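Local atomic coordinates of DyP2 (Amycolatopsis sp. ATCC 39116, PDB entry 4G2C), a protein that probably uses its haem to catalyse peroxide-driven oxidation of dyes and other substrates, as a multifunctional dye-decolorizing peroxidase from a lignin-reactive bacterium. Residues G268-N279 with A473-M484. Sequence-based numbering, arbitrary orientation.
With HEM (protoporphyrin IX containing Fe), chain C.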
ATOM      1  N   GLY A 268       6.228 -12.605 -11.865  1.00 24.51           N
ATOM      2  CA  GLY A 268       5.397 -11.423 -11.743  1.00 26.66           C
ATOM      3  C   GLY A 268       4.796 -11.279 -10.352  1.00 24.24           C
ATOM      4  O   GLY A 268       5.199 -11.971  -9.414  1.00 22.94           O
ATOM      5  N   SER A 269       3.838 -10.367 -10.224  1.00 21.15           N
ATOM      6  CA  SER A 269       3.145 -10.173  -8.972  1.00 21.93           C
ATOM      7  C   SER A 269       1.733  -9.623  -9.208  1.00 21.04           C
ATOM      8  O   SER A 269       1.515  -8.855 -10.140  1.00 20.65           O
ATOM      9  CB  SER A 269       3.962  -9.230  -8.074  1.00 20.40           C
ATOM     10  OG  SER A 269       3.430  -9.194  -6.764  1.00 23.70           O
ATOM     11  N   TYR A 270       0.786 -10.032  -8.362  1.00 22.32           N
ATOM     12  CA  TYR A 270      -0.561  -9.454  -8.325  1.00 20.36           C
ATOM     13  C   TYR A 270      -0.579  -8.040  -7.718  1.00 23.52           C
ATOM     14  O   TYR A 270       0.178  -7.719  -6.771  1.00 19.37           O
ATOM     15  CB  TYR A 270      -1.529 -10.358  -7.550  1.00 16.92           C
ATOM     16  CG  TYR A 270      -1.712 -11.704  -8.174  1.00 19.87           C
ATOM     17  CD1 TYR A 270      -2.558 -11.878  -9.273  1.00 23.94           C
ATOM     18  CD2 TYR A 270      -1.028 -12.811  -7.686  1.00 20.77           C
ATOM     19  CE1 TYR A 270      -2.720 -13.125  -9.855  1.00 22.27           C
ATOM     20  CE2 TYR A 270      -1.185 -14.050  -8.251  1.00 19.60           C
ATOM     21  CZ  TYR A 270      -2.024 -14.205  -9.338  1.00 23.47           C
ATOM     22  OH  TYR A 270      -2.177 -15.449  -9.908  1.00 26.59           O
ATOM     23  N   PHE A 271      -1.459  -7.208  -8.267  1.00 20.04           N
ATOM     24  CA  PHE A 271      -1.442  -5.769  -7.999  1.00 22.24           C
ATOM     25  C   PHE A 271      -2.838  -5.301  -7.651  1.00 21.27           C
ATOM     26  O   PHE A 271      -3.773  -5.515  -8.422  1.00 19.98           O
ATOM     27  CB  PHE A 271      -0.925  -5.039  -9.243  1.00 21.96           C
ATOM     28  CG  PHE A 271      -0.789  -3.544  -9.090  1.00 23.68           C
ATOM     29  CD1 PHE A 271       0.184  -2.999  -8.266  1.00 21.92           C
ATOM     30  CD2 PHE A 271      -1.606  -2.683  -9.820  1.00 22.10           C
ATOM     31  CE1 PHE A 271       0.314  -1.632  -8.149  1.00 22.91           C
ATOM     32  CE2 PHE A 271      -1.476  -1.317  -9.716  1.00 21.65           C
ATOM     33  CZ  PHE A 271      -0.520  -0.785  -8.881  1.00 24.25           C
ATOM     34  N   VAL A 272      -2.984  -4.698  -6.473  1.00 25.46           N
ATOM     35  CA  VAL A 272      -4.257  -4.112  -6.053  1.00 24.00           C
ATOM     36  C   VAL A 272      -4.205  -2.629  -6.328  1.00 21.60           C
ATOM     37  O   VAL A 272      -3.274  -1.966  -5.886  1.00 24.07           O
ATOM     38  CB  VAL A 272      -4.501  -4.248  -4.530  1.00 26.33           C
ATOM     39  CG1 VAL A 272      -5.958  -3.908  -4.189  1.00 23.54           C
ATOM     40  CG2 VAL A 272      -4.137  -5.624  -4.036  1.00 24.32           C
ATOM     41  N   PHE A 273      -5.187  -2.110  -7.064  1.00 25.89           N
ATOM     42  CA  PHE A 273      -5.390  -0.661  -7.168  1.00 24.82           C
ATOM     43  C   PHE A 273      -6.765  -0.300  -6.609  1.00 24.80           C
ATOM     44  O   PHE A 273      -7.779  -0.844  -7.053  1.00 22.05           O
ATOM     45  CB  PHE A 273      -5.268  -0.168  -8.621  1.00 25.76           C
ATOM     46  CG  PHE A 273      -5.332   1.330  -8.750  1.00 24.15           C
ATOM     47  CD1 PHE A 273      -6.540   1.998  -8.615  1.00 30.91           C
ATOM     48  CD2 PHE A 273      -4.184   2.075  -8.971  1.00 28.56           C
ATOM     49  CE1 PHE A 273      -6.604   3.388  -8.706  1.00 25.87           C
ATOM     50  CE2 PHE A 273      -4.238   3.460  -9.066  1.00 26.97           C
ATOM     51  CZ  PHE A 273      -5.451   4.113  -8.934  1.00 27.23           C
ATOM     52  N   ARG A 274      -6.797   0.592  -5.619  1.00 24.85           N
ATOM     53  CA  ARG A 274      -8.056   1.071  -5.035  1.00 22.65           C
ATOM     54  C   ARG A 274      -7.976   2.583  -4.758  1.00 26.09           C
ATOM     55  O   ARG A 274      -7.101   3.036  -4.013  1.00 23.14           O
ATOM     56  CB  ARG A 274      -8.358   0.349  -3.716  1.00 21.77           C
ATOM     57  CG  ARG A 274      -9.020  -1.018  -3.820  1.00 21.87           C
ATOM     58  CD  ARG A 274      -8.847  -1.829  -2.518  1.00 21.81           C
ATOM     59  NE  ARG A 274      -9.760  -1.414  -1.448  1.00 22.67           N
ATOM     60  CZ  ARG A 274     -11.013  -1.852  -1.350  1.00 24.99           C
ATOM     61  NH1 ARG A 274     -11.470  -2.702  -2.254  1.00 19.95           N
ATOM     62  NH2 ARG A 274     -11.809  -1.452  -0.364  1.00 26.73           N
ATOM     63  N   LYS A 275      -8.895   3.357  -5.340  1.00 25.45           N
ATOM     64  CA  LYS A 275      -8.935   4.806  -5.118  1.00 22.50           C
ATOM     65  C   LYS A 275      -9.737   5.071  -3.862  1.00 25.47           C
ATOM     66  O   LYS A 275     -10.930   4.746  -3.795  1.00 23.92           O
ATOM     67  CB  LYS A 275      -9.577   5.532  -6.310  1.00 28.68           C
ATOM     68  CG  LYS A 275      -9.408   7.052  -6.298  1.00 21.90           C
ATOM     69  CD  LYS A 275     -10.202   7.702  -7.425  1.00 26.07           C
ATOM     70  CE  LYS A 275      -9.947   9.209  -7.503  1.00 28.09           C
ATOM     71  NZ  LYS A 275     -10.532   9.855  -8.718  1.00 28.53           N
ATOM     72  N   LEU A 276      -9.070   5.639  -2.857  1.00 23.59           N
ATOM     73  CA  LEU A 276      -9.672   5.821  -1.541  1.00 25.20           C
ATOM     74  C   LEU A 276      -9.754   7.305  -1.232  1.00 25.95           C
ATOM     75  O   LEU A 276      -8.737   7.980  -1.065  1.00 24.88           O
ATOM     76  CB  LEU A 276      -8.846   5.101  -0.461  1.00 19.06           C
ATOM     77  CG  LEU A 276      -8.562   3.622  -0.742  1.00 22.68           C
ATOM     78  CD1 LEU A 276      -7.617   3.016   0.295  1.00 21.03           C
ATOM     79  CD2 LEU A 276      -9.857   2.815  -0.809  1.00 23.78           C
ATOM     80  N   GLU A 277     -10.970   7.815  -1.156  1.00 25.38           N
ATOM     81  CA  GLU A 277     -11.150   9.222  -0.864  1.00 25.33           C
ATOM     82  C   GLU A 277     -11.064   9.459   0.633  1.00 24.58           C
ATOM     83  O   GLU A 277     -11.649   8.719   1.431  1.00 27.41           O
ATOM     84  CB  GLU A 277     -12.487   9.728  -1.409  1.00 25.89           C
ATOM     85  CG  GLU A 277     -12.584  11.254  -1.430  1.00 28.59           C
ATOM     86  CD  GLU A 277     -13.934  11.732  -1.915  1.00 29.01           C
ATOM     87  OE1 GLU A 277     -14.921  11.578  -1.165  1.00 28.20           O
ATOM     88  OE2 GLU A 277     -14.005  12.252  -3.046  1.00 29.85           O
ATOM     89  N   GLN A 278     -10.332  10.502   1.002  1.00 26.43           N
ATOM     90  CA  GLN A 278     -10.154  10.888   2.396  1.00 23.76           C
ATOM     91  C   GLN A 278     -10.894  12.192   2.747  1.00 28.52           C
ATOM     92  O   GLN A 278     -10.536  13.264   2.263  1.00 25.66           O
ATOM     93  CB  GLN A 278      -8.666  11.083   2.678  1.00 25.01           C
ATOM     94  CG  GLN A 278      -7.815   9.821   2.525  1.00 23.39           C
ATOM     95  CD  GLN A 278      -6.369  10.069   2.928  1.00 25.49           C
ATOM     96  OE1 GLN A 278      -5.503  10.302   2.079  1.00 26.64           O
ATOM     97  NE2 GLN A 278      -6.106  10.031   4.222  1.00 21.28           N
ATOM     98  N   ASN A 279     -11.919  12.100   3.586  1.00 26.74           N
ATOM     99  CA  ASN A 279     -12.552  13.286   4.135  1.00 24.38           C
ATOM    100  C   ASN A 279     -11.743  13.743   5.353  1.00 24.85           C
ATOM    101  O   ASN A 279     -12.046  13.375   6.494  1.00 24.21           O
ATOM    102  CB  ASN A 279     -14.005  12.985   4.516  1.00 28.15           C
ATOM    103  CG  ASN A 279     -14.766  14.228   4.976  1.00 26.46           C
ATOM    104  OD1 ASN A 279     -14.185  15.184   5.484  1.00 26.85           O
ATOM    105  ND2 ASN A 279     -16.073  14.210   4.789  1.00 22.34           N
ATOM    106  N   ALA A 473     -14.236   7.929   7.427  1.00 27.61           N
ATOM    107  CA  ALA A 473     -13.742   9.087   6.673  1.00 28.46           C
ATOM    108  C   ALA A 473     -13.002   8.693   5.399  1.00 26.45           C
ATOM    109  O   ALA A 473     -12.464   9.550   4.688  1.00 26.10           O
ATOM    110  CB  ALA A 473     -12.856   9.981   7.558  1.00 23.34           C
ATOM    111  N   VAL A 474     -12.961   7.395   5.125  1.00 26.49           N
ATOM    112  CA  VAL A 474     -12.329   6.896   3.913  1.00 23.57           C
ATOM    113  C   VAL A 474     -13.354   6.185   3.038  1.00 24.12           C
ATOM    114  O   VAL A 474     -14.075   5.294   3.502  1.00 26.31           O
ATOM    115  CB  VAL A 474     -11.150   5.962   4.240  1.00 26.62           C
ATOM    116  CG1 VAL A 474     -10.690   5.201   2.991  1.00 21.63           C
ATOM    117  CG2 VAL A 474      -9.997   6.765   4.885  1.00 23.29           C
ATOM    118  N   THR A 475     -13.431   6.590   1.776  1.00 21.75           N
ATOM    119  CA  THR A 475     -14.412   6.010   0.864  1.00 23.50           C
ATOM    120  C   THR A 475     -13.779   5.385  -0.370  1.00 25.01           C
ATOM    121  O   THR A 475     -13.057   6.049  -1.117  1.00 25.77           O
ATOM    122  CB  THR A 475     -15.452   7.065   0.395  1.00 25.08           C
ATOM    123  OG1 THR A 475     -15.989   7.750   1.532  1.00 26.03           O
ATOM    124  CG2 THR A 475     -16.591   6.401  -0.379  1.00 23.06           C
ATOM    125  N   MET A 476     -14.075   4.109  -0.588  1.00 27.90           N
ATOM    126  CA  MET A 476     -13.608   3.384  -1.770  1.00 26.01           C
ATOM    127  C   MET A 476     -14.364   3.882  -3.005  1.00 28.06           C
ATOM    128  O   MET A 476     -15.593   3.760  -3.075  1.00 21.89           O
ATOM    129  CB  MET A 476     -13.828   1.876  -1.563  1.00 25.53           C
ATOM    130  CG  MET A 476     -13.861   1.012  -2.822  1.00 24.28           C
ATOM    131  SD  MET A 476     -12.288   1.036  -3.679  1.00 28.69           S
ATOM    132  CE  MET A 476     -12.511  -0.333  -4.816  1.00 25.07           C
ATOM    133  N   LYS A 477     -13.629   4.434  -3.972  1.00 28.24           N
ATOM    134  CA  LYS A 477     -14.240   5.062  -5.152  1.00 30.07           C
ATOM    135  C   LYS A 477     -14.187   4.176  -6.392  1.00 29.22           C
ATOM    136  O   LYS A 477     -14.701   4.547  -7.446  1.00 28.01           O
ATOM    137  CB  LYS A 477     -13.552   6.394  -5.477  1.00 25.82           C
ATOM    138  CG  LYS A 477     -13.566   7.398  -4.349  1.00 27.20           C
ATOM    139  CD  LYS A 477     -14.988   7.752  -3.937  1.00 26.98           C
ATOM    140  CE  LYS A 477     -15.672   8.621  -4.978  1.00 33.83           C
ATOM    141  NZ  LYS A 477     -16.961   9.159  -4.444  1.00 39.17           N
ATOM    142  N   GLY A 478     -13.540   3.023  -6.269  1.00 27.84           N
ATOM    143  CA  GLY A 478     -13.380   2.114  -7.390  1.00 21.65           C
ATOM    144  C   GLY A 478     -11.953   1.595  -7.460  1.00 26.10           C
ATOM    145  O   GLY A 478     -11.019   2.238  -6.974  1.00 22.82           O
ATOM    146  N   GLY A 479     -11.778   0.434  -8.079  1.00 28.56           N
ATOM    147  CA  GLY A 479     -10.470  -0.190  -8.152  1.00 27.19           C
ATOM    148  C   GLY A 479     -10.530  -1.466  -8.950  1.00 26.74           C
ATOM    149  O   GLY A 479     -11.612  -1.841  -9.413  1.00 22.33           O
ATOM    150  N   GLU A 480      -9.382  -2.131  -9.121  1.00 23.00           N
ATOM    151  CA  GLU A 480      -9.334  -3.400  -9.866  1.00 23.57           C
ATOM    152  C   GLU A 480      -8.097  -4.217  -9.509  1.00 23.47           C
ATOM    153  O   GLU A 480      -7.138  -3.685  -8.932  1.00 21.41           O
ATOM    154  CB  GLU A 480      -9.400  -3.132 -11.387  1.00 24.06           C
ATOM    155  CG  GLU A 480      -9.391  -4.376 -12.276  1.00 24.10           C
ATOM    156  CD  GLU A 480     -10.509  -5.377 -11.955  1.00 25.31           C
ATOM    157  OE1 GLU A 480     -11.609  -5.273 -12.540  1.00 24.96           O
ATOM    158  OE2 GLU A 480     -10.281  -6.285 -11.134  1.00 26.63           O
ATOM    159  N   TYR A 481      -8.116  -5.507  -9.846  1.00 20.75           N
ATOM    160  CA  TYR A 481      -6.953  -6.371  -9.626  1.00 21.65           C
ATOM    161  C   TYR A 481      -6.221  -6.657 -10.929  1.00 24.81           C
ATOM    162  O   TYR A 481      -6.850  -6.902 -11.958  1.00 23.48           O
ATOM    163  CB  TYR A 481      -7.354  -7.713  -9.012  1.00 20.17           C
ATOM    164  CG  TYR A 481      -8.003  -7.653  -7.660  1.00 19.75           C
ATOM    165  CD1 TYR A 481      -7.524  -6.801  -6.672  1.00 18.51           C
ATOM    166  CD2 TYR A 481      -9.109  -8.454  -7.369  1.00 19.34           C
ATOM    167  CE1 TYR A 481      -8.121  -6.758  -5.413  1.00 24.26           C
ATOM    168  CE2 TYR A 481      -9.716  -8.419  -6.124  1.00 19.71           C
ATOM    169  CZ  TYR A 481      -9.222  -7.567  -5.144  1.00 22.56           C
ATOM    170  OH  TYR A 481      -9.818  -7.526  -3.896  1.00 18.99           O
ATOM    171  N   PHE A 482      -4.892  -6.662 -10.859  1.00 25.06           N
ATOM    172  CA  PHE A 482      -4.035  -6.851 -12.029  1.00 21.62           C
ATOM    173  C   PHE A 482      -2.882  -7.832 -11.724  1.00 22.61           C
ATOM    174  O   PHE A 482      -2.688  -8.266 -10.597  1.00 24.70           O
ATOM    175  CB  PHE A 482      -3.401  -5.522 -12.442  1.00 23.66           C
ATOM    176  CG  PHE A 482      -4.389  -4.413 -12.775  1.00 24.66           C
ATOM    177  CD1 PHE A 482      -4.962  -3.641 -11.772  1.00 24.05           C
ATOM    178  CD2 PHE A 482      -4.679  -4.101 -14.094  1.00 22.82           C
ATOM    179  CE1 PHE A 482      -5.834  -2.606 -12.076  1.00 24.95           C
ATOM    180  CE2 PHE A 482      -5.546  -3.072 -14.402  1.00 22.77           C
ATOM    181  CZ  PHE A 482      -6.126  -2.323 -13.398  1.00 22.32           C
ATOM    182  N   PHE A 483      -2.094  -8.143 -12.737  1.00 24.48           N
ATOM    183  CA  PHE A 483      -0.879  -8.898 -12.555  1.00 21.67           C
ATOM    184  C   PHE A 483       0.201  -8.139 -13.319  1.00 23.43           C
ATOM    185  O   PHE A 483       0.014  -7.826 -14.497  1.00 25.59           O
ATOM    186  CB  PHE A 483      -1.071 -10.306 -13.133  1.00 21.88           C
ATOM    187  CG  PHE A 483       0.090 -11.231 -12.906  1.00 23.63           C
ATOM    188  CD1 PHE A 483       0.331 -11.769 -11.650  1.00 22.77           C
ATOM    189  CD2 PHE A 483       0.920 -11.587 -13.951  1.00 20.75           C
ATOM    190  CE1 PHE A 483       1.406 -12.637 -11.436  1.00 22.60           C
ATOM    191  CE2 PHE A 483       1.987 -12.461 -13.751  1.00 24.27           C
ATOM    192  CZ  PHE A 483       2.231 -12.986 -12.490  1.00 23.75           C
ATOM    193  N   MET A 484       1.313  -7.806 -12.667  1.00 18.93           N
ATOM    194  CA  MET A 484       2.461  -7.321 -13.426  1.00 23.41           C
ATOM    195  C   MET A 484       3.270  -8.531 -13.882  1.00 22.07           C
ATOM    196  O   MET A 484       3.894  -9.211 -13.077  1.00 24.26           O
ATOM    197  CB  MET A 484       3.362  -6.360 -12.638  1.00 20.42           C
ATOM    198  CG  MET A 484       2.692  -5.468 -11.613  1.00 31.34           C
ATOM    199  SD  MET A 484       1.371  -4.343 -12.115  1.00 26.82           S
ATOM    200  CE  MET A 484      -0.011  -5.464 -12.191  1.00 30.32           C
TER
HETATM  201  CHA HEM C 501       0.476   1.689   7.795  1.00 22.15           C
HETATM  202  CHB HEM C 501      -2.651   5.226   6.637  1.00 20.71           C
HETATM  203  CHC HEM C 501      -5.071   2.207   3.701  1.00 21.54           C
HETATM  204  CHD HEM C 501      -2.453  -1.463   5.462  1.00 18.68           C
HETATM  205  C1A HEM C 501      -0.145   2.914   7.727  1.00 21.21           C
HETATM  206  C2A HEM C 501       0.295   4.114   8.407  1.00 21.68           C
HETATM  207  C3A HEM C 501      -0.567   5.084   8.079  1.00 19.59           C
HETATM  208  C4A HEM C 501      -1.574   4.537   7.186  1.00 21.42           C
HETATM  209  CMA HEM C 501      -0.519   6.545   8.558  1.00 20.23           C
HETATM  210  CAA HEM C 501       1.543   4.213   9.329  1.00 17.30           C
HETATM  211  CBA HEM C 501       2.790   4.454   8.473  1.00 21.83           C
HETATM  212  CGA HEM C 501       3.384   3.163   7.959  1.00 24.10           C
HETATM  213  O1A HEM C 501       3.674   2.251   8.755  1.00 23.82           O
HETATM  214  O2A HEM C 501       3.580   3.026   6.734  1.00 28.37           O
HETATM  215  C1B HEM C 501      -3.597   4.740   5.746  1.00 22.81           C
HETATM  216  C2B HEM C 501      -4.694   5.473   5.117  1.00 22.40           C
HETATM  217  C3B HEM C 501      -5.351   4.620   4.307  1.00 22.78           C
HETATM  218  C4B HEM C 501      -4.693   3.338   4.376  1.00 21.09           C
HETATM  219  CMB HEM C 501      -5.033   6.963   5.378  1.00 20.91           C
HETATM  220  CAB HEM C 501      -6.571   4.878   3.396  1.00 21.85           C
HETATM  221  CBB HEM C 501      -6.890   6.116   3.009  1.00 18.85           C
HETATM  222  C1C HEM C 501      -4.622   0.936   3.984  1.00 23.66           C
HETATM  223  C2C HEM C 501      -5.214  -0.304   3.508  1.00 24.26           C
HETATM  224  C3C HEM C 501      -4.471  -1.315   3.987  1.00 20.73           C
HETATM  225  C4C HEM C 501      -3.400  -0.745   4.779  1.00 19.66           C
HETATM  226  CMC HEM C 501      -6.456  -0.420   2.579  1.00 18.99           C
HETATM  227  CAC HEM C 501      -4.710  -2.833   3.796  1.00 17.92           C
HETATM  228  CBC HEM C 501      -5.916  -3.314   3.456  1.00 19.74           C
HETATM  229  C1D HEM C 501      -1.402  -0.958   6.196  1.00 22.96           C
HETATM  230  C2D HEM C 501      -0.310  -1.753   6.693  1.00 22.93           C
HETATM  231  C3D HEM C 501       0.595  -0.753   7.396  1.00 24.59           C
HETATM  232  C4D HEM C 501      -0.033   0.525   7.278  1.00 22.17           C
HETATM  233  CMD HEM C 501      -0.111  -3.269   6.523  1.00 20.06           C
HETATM  234  CAD HEM C 501       1.891  -1.029   8.133  1.00 23.25           C
HETATM  235  CBD HEM C 501       1.448  -1.649   9.443  1.00 21.30           C
HETATM  236  CGD HEM C 501       2.729  -2.063  10.112  1.00 24.06           C
HETATM  237  O1D HEM C 501       3.492  -2.845   9.485  1.00 18.78           O
HETATM  238  O2D HEM C 501       2.986  -1.564  11.240  1.00 25.23           O
HETATM  239  NA  HEM C 501      -1.270   3.204   6.991  1.00 16.48           N
HETATM  240  NB  HEM C 501      -3.636   3.447   5.260  1.00 24.81           N
HETATM  241  NC  HEM C 501      -3.515   0.628   4.760  1.00 20.42           N
HETATM  242  ND  HEM C 501      -1.198   0.368   6.562  1.00 20.39           N
HETATM  243 FE   HEM C 501      -2.543   1.950   6.041  1.00 20.00          FE
HETATM  244  O   HOH W   1     -10.736  -4.617  -4.134  1.00 19.07           O
HETATM  245  O   HOH W   2     -14.470   9.800   2.312  1.00 23.53           O
HETATM  246  O   HOH W   3     -17.756  10.542  -1.412  1.00 39.61           O
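Glu277 and Thr475 exchange two backbone hydrogen bonds (Glu277 N to Thr475 O 2.7 Å), and such pairs recur as far as Ser269 and Met484. At Lys477-Gly478 the ladder slips: Lys275 N reaches Gly478 O, yet Lys275 O takes Lys477 N, as in a beta bulge. Gly478 has backbone angles that favour glycine, and a CB on Gly479 would strike Phe273 O. One water joins Arg274 NH1 (2.8 Å) to Tyr481 OH, while Arg274 NH2 forms a salt bridge with Asp150. Met476 SD sits 3.9 Å above the centre of that guanidinium. A leucine at Arg274 would probably leave Asp150 without its countercharge and Met476 without its flat partner. The two antiparallel strands belong to the haem-side sheet of this DyP-type fold, where, beside Gln278, the apolar branches of Leu276 and Val474 suit a haem vinyl (Val474 CG2 to HEM CBB 3.7 Å). With CG anti to the backbone N (chi1 -175°), the Phe483 ring reaches across to Gly268 and sets its edge on the Tyr270 face, a T-shaped stack suited to buried flat rings (centroids 5.0 Å apart). Met484 SD approaches the Phe271 ring obliquely, 4.3 Å from its centroid, a Met-aromatic contact.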